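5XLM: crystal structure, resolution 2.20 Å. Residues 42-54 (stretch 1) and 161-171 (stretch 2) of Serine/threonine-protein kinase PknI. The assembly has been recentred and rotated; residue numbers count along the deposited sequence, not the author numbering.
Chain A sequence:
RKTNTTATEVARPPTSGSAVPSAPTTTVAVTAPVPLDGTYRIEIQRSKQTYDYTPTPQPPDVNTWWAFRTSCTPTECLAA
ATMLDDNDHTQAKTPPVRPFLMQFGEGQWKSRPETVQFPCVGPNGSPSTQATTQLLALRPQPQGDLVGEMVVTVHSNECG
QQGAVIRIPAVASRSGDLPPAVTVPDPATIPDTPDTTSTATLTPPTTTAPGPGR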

# COMPACT_ATOMS: atom_id res chain seq x y z
N ILE A 42 3.57 -6.70 1.19
CA ILE A 42 2.23 -6.22 1.50
C ILE A 42 1.25 -7.37 1.29
O ILE A 42 1.20 -7.96 0.21
CB ILE A 42 1.84 -5.00 0.65
CG1 ILE A 42 2.82 -3.85 0.89
CG2 ILE A 42 0.42 -4.57 0.95
CD1 ILE A 42 2.47 -2.58 0.14
N GLU A 43 0.48 -7.68 2.33
CA GLU A 43 -0.54 -8.72 2.27
C GLU A 43 -1.90 -8.05 2.30
O GLU A 43 -2.28 -7.43 3.30
CB GLU A 43 -0.39 -9.72 3.41
CG GLU A 43 -1.37 -10.88 3.34
CD GLU A 43 -1.21 -11.86 4.49
OE1 GLU A 43 -1.09 -11.41 5.65
OE2 GLU A 43 -1.20 -13.08 4.23
N ILE A 44 -2.64 -8.17 1.20
CA ILE A 44 -4.03 -7.72 1.13
C ILE A 44 -4.91 -8.90 1.51
O ILE A 44 -5.10 -9.83 0.72
CB ILE A 44 -4.37 -7.18 -0.26
CG1 ILE A 44 -3.42 -6.05 -0.65
CG2 ILE A 44 -5.81 -6.69 -0.31
CD1 ILE A 44 -3.49 -4.85 0.28
N GLN A 45 -5.44 -8.88 2.74
CA GLN A 45 -6.13 -10.03 3.31
C GLN A 45 -7.60 -10.00 2.90
O GLN A 45 -8.49 -9.64 3.66
CB GLN A 45 -5.96 -10.05 4.82
CG GLN A 45 -4.51 -10.05 5.26
CD GLN A 45 -4.35 -9.92 6.75
OE1 GLN A 45 -5.22 -9.39 7.44
NE2 GLN A 45 -3.22 -10.40 7.27
N ARG A 46 -7.84 -10.43 1.65
CA ARG A 46 -9.18 -10.44 1.09
C ARG A 46 -10.09 -11.48 1.73
O ARG A 46 -11.30 -11.45 1.48
CB ARG A 46 -9.11 -10.67 -0.43
CG ARG A 46 -8.97 -9.39 -1.24
CD ARG A 46 -8.78 -9.67 -2.73
NE ARG A 46 -8.80 -8.44 -3.52
CZ ARG A 46 -7.73 -7.71 -3.79
NH1 ARG A 46 -7.86 -6.60 -4.52
NH2 ARG A 46 -6.54 -8.07 -3.35
N SER A 47 -9.55 -12.39 2.55
CA SER A 47 -10.40 -13.31 3.29
C SER A 47 -11.16 -12.61 4.41
O SER A 47 -12.02 -13.24 5.04
CB SER A 47 -9.57 -14.45 3.87
OG SER A 47 -8.59 -13.96 4.78
N LYS A 48 -10.86 -11.34 4.68
CA LYS A 48 -11.53 -10.56 5.72
C LYS A 48 -12.23 -9.34 5.14
O LYS A 48 -12.49 -8.37 5.86
CB LYS A 48 -10.52 -10.13 6.79
CG LYS A 48 -9.77 -11.28 7.44
CD LYS A 48 -8.44 -10.79 7.99
CE LYS A 48 -7.88 -11.73 9.04
NZ LYS A 48 -6.59 -11.22 9.59
N GLN A 49 -12.55 -9.37 3.85
CA GLN A 49 -13.18 -8.24 3.19
C GLN A 49 -14.59 -8.01 3.74
O GLN A 49 -15.34 -8.95 3.99
CB GLN A 49 -13.24 -8.50 1.68
CG GLN A 49 -14.00 -7.45 0.90
CD GLN A 49 -13.84 -7.63 -0.59
OE1 GLN A 49 -12.82 -8.13 -1.06
NE2 GLN A 49 -14.86 -7.24 -1.35
N THR A 50 -14.93 -6.73 3.94
CA THR A 50 -16.22 -6.33 4.46
C THR A 50 -16.93 -5.40 3.49
O THR A 50 -16.29 -4.67 2.72
CB THR A 50 -16.09 -5.64 5.83
OG1 THR A 50 -15.36 -4.42 5.68
CG2 THR A 50 -15.37 -6.55 6.82
N TYR A 51 -18.26 -5.42 3.54
CA TYR A 51 -19.13 -4.55 2.74
C TYR A 51 -19.99 -3.76 3.71
O TYR A 51 -21.00 -4.28 4.21
CB TYR A 51 -19.97 -5.38 1.77
CG TYR A 51 -20.78 -4.57 0.78
CD1 TYR A 51 -20.25 -4.22 -0.46
CD2 TYR A 51 -22.08 -4.16 1.07
CE1 TYR A 51 -20.99 -3.49 -1.38
CE2 TYR A 51 -22.82 -3.43 0.16
CZ TYR A 51 -22.28 -3.10 -1.06
OH TYR A 51 -23.01 -2.37 -1.97
N ASP A 52 -19.60 -2.51 3.98
CA ASP A 52 -20.21 -1.69 5.03
C ASP A 52 -20.15 -2.40 6.38
O ASP A 52 -21.17 -2.61 7.05
CB ASP A 52 -21.65 -1.30 4.67
CG ASP A 52 -21.72 -0.16 3.67
OD1 ASP A 52 -20.82 0.71 3.69
OD2 ASP A 52 -22.68 -0.13 2.87
N TYR A 53 -18.94 -2.81 6.76
CA TYR A 53 -18.63 -3.47 8.02
C TYR A 53 -19.22 -4.88 8.12
O TYR A 53 -18.90 -5.62 9.06
CB TYR A 53 -19.11 -2.63 9.21
CG TYR A 53 -18.43 -1.29 9.34
CD1 TYR A 53 -17.06 -1.19 9.55
CD2 TYR A 53 -19.16 -0.11 9.26
CE1 TYR A 53 -16.43 0.03 9.67
CE2 TYR A 53 -18.54 1.13 9.38
CZ TYR A 53 -17.18 1.19 9.59
OH TYR A 53 -16.56 2.42 9.71
N THR A 54 -20.07 -5.27 7.16
CA THR A 54 -20.60 -6.63 7.21
C THR A 54 -19.70 -7.56 6.40
O THR A 54 -19.36 -7.24 5.26
CB THR A 54 -22.02 -6.69 6.67
OG1 THR A 54 -22.00 -6.75 5.24
CG2 THR A 54 -22.80 -5.45 7.10
N GLN A 161 -25.77 -0.53 -5.52
CA GLN A 161 -24.56 -0.67 -4.73
C GLN A 161 -23.73 0.61 -4.75
O GLN A 161 -22.54 0.60 -4.44
CB GLN A 161 -23.72 -1.85 -5.23
CG GLN A 161 -23.55 -1.89 -6.74
CD GLN A 161 -22.75 -3.09 -7.22
OE1 GLN A 161 -22.27 -3.88 -6.41
NE2 GLN A 161 -22.61 -3.22 -8.53
N GLN A 162 -24.39 1.72 -5.09
CA GLN A 162 -23.72 3.02 -5.25
C GLN A 162 -23.62 3.69 -3.89
O GLN A 162 -24.56 4.33 -3.41
CB GLN A 162 -24.49 3.88 -6.24
CG GLN A 162 -24.00 5.31 -6.34
CD GLN A 162 -25.07 6.26 -6.86
OE1 GLN A 162 -26.12 5.82 -7.33
NE2 GLN A 162 -24.82 7.56 -6.75
N GLY A 163 -22.46 3.56 -3.25
CA GLY A 163 -22.22 4.29 -2.02
C GLY A 163 -21.62 3.51 -0.87
O GLY A 163 -21.32 4.10 0.18
N ALA A 164 -21.44 2.21 -1.03
CA ALA A 164 -20.89 1.40 0.05
C ALA A 164 -19.38 1.60 0.16
O ALA A 164 -18.75 2.27 -0.67
CB ALA A 164 -21.21 -0.08 -0.17
N VAL A 165 -18.80 1.02 1.21
CA VAL A 165 -17.38 1.13 1.49
C VAL A 165 -16.84 -0.27 1.74
O VAL A 165 -17.21 -0.92 2.73
CB VAL A 165 -17.09 2.04 2.70
CG1 VAL A 165 -15.60 2.07 2.99
CG2 VAL A 165 -17.62 3.44 2.45
N ILE A 166 -15.97 -0.74 0.85
CA ILE A 166 -15.34 -2.05 0.99
C ILE A 166 -14.01 -1.89 1.72
O ILE A 166 -13.17 -1.09 1.31
CB ILE A 166 -15.14 -2.71 -0.38
CG1 ILE A 166 -16.45 -2.75 -1.16
CG2 ILE A 166 -14.57 -4.10 -0.22
CD1 ILE A 166 -16.34 -3.38 -2.53
N ARG A 167 -13.83 -2.65 2.79
CA ARG A 167 -12.63 -2.59 3.61
C ARG A 167 -11.95 -3.96 3.60
O ARG A 167 -12.60 -4.98 3.85
CB ARG A 167 -12.95 -2.16 5.04
CG ARG A 167 -13.47 -0.74 5.14
CD ARG A 167 -13.78 -0.36 6.58
NE ARG A 167 -14.35 0.98 6.68
CZ ARG A 167 -15.65 1.25 6.55
NH1 ARG A 167 -16.51 0.27 6.32
NH2 ARG A 167 -16.08 2.50 6.66
N ILE A 168 -10.65 -3.96 3.33
CA ILE A 168 -9.86 -5.18 3.28
C ILE A 168 -8.64 -4.97 4.17
O ILE A 168 -7.81 -4.10 3.89
CB ILE A 168 -9.42 -5.55 1.85
CG1 ILE A 168 -10.61 -5.50 0.90
CG2 ILE A 168 -8.77 -6.92 1.83
CD1 ILE A 168 -10.25 -5.14 -0.52
N PRO A 169 -8.48 -5.74 5.26
CA PRO A 169 -7.30 -5.56 6.11
C PRO A 169 -6.01 -5.79 5.34
O PRO A 169 -5.96 -6.55 4.37
CB PRO A 169 -7.49 -6.61 7.21
CG PRO A 169 -8.98 -6.82 7.25
CD PRO A 169 -9.44 -6.70 5.83
N ALA A 170 -4.95 -5.11 5.78
CA ALA A 170 -3.66 -5.16 5.10
C ALA A 170 -2.54 -5.16 6.12
O ALA A 170 -2.63 -4.51 7.17
CB ALA A 170 -3.49 -3.99 4.13
N VAL A 171 -1.47 -5.89 5.81
CA VAL A 171 -0.27 -5.95 6.64
C VAL A 171 0.94 -5.72 5.75
O VAL A 171 1.01 -6.24 4.63
CB VAL A 171 -0.15 -7.30 7.38
CG1 VAL A 171 1.14 -7.37 8.18
CG2 VAL A 171 -1.35 -7.53 8.29
O HOH W 1 -18.82 1.63 6.05

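How does the first strand of stretch 1 pair with stretch 2? It runs antiparallel to strand 165-171, and Glu 43 and Val 171 form a hydrogen-bonded pair: Glu 43 N donates to Val 171 O at 2.8 Å, and Val 171 N returns a bond to Glu 43 O at 3.1 Å. Ile 44 and Ala 170 follow as a non-hydrogen-bonded pair; one residue further along, their side chains point to the face opposite that of Glu 43 and Val 171, and there Ile 44 CD1 lies 3.9 Å from Ala 170 CB. Gln 45 N then reaches Pro 169 O at 2.9 Å.

What happens where the pairing breaks off? Between Gln 45 and Gln 49 the chain of stretch 1 bulges out through a short 3-10 segment, while the partner in stretch 2 steps back by a single residue, from Pro 169 to Ile 168. Ile 168 CG2 packs under this bulge, 3.3 Å from Gln 45 O and 3.6 Å from Arg 46 CA. Ser 47, at the outside, touches nothing of stretch 2.

How is the ladder resumed? Thr 50 pairs with Arg 167 through Thr 50 N to Arg 167 O at 2.9 Å and Arg 167 N to Thr 50 O at 3.2 Å. Next, Tyr 51 faces Ile 166, and its ring receives Ala 164 CB over one face, 3.8 Å from the ring centroid, in a CH-pi contact.

What closes the contact at the turn? Asp 52 binds Val 165 twice, with backbone N to Val 165 O at 3.1 Å and OD1 accepting from Val 165 N at 3.2 Å. The type I' turn from Tyr 51 to Thr 54 carries Tyr 53, on whose ring the Arg 167 guanidinium lies flat, planes 6° apart. Water 1 links Arg 167 NH1 (2.7 Å) to Asp 52 OD1 (3.2 Å), joining the stacked arginine to the turn.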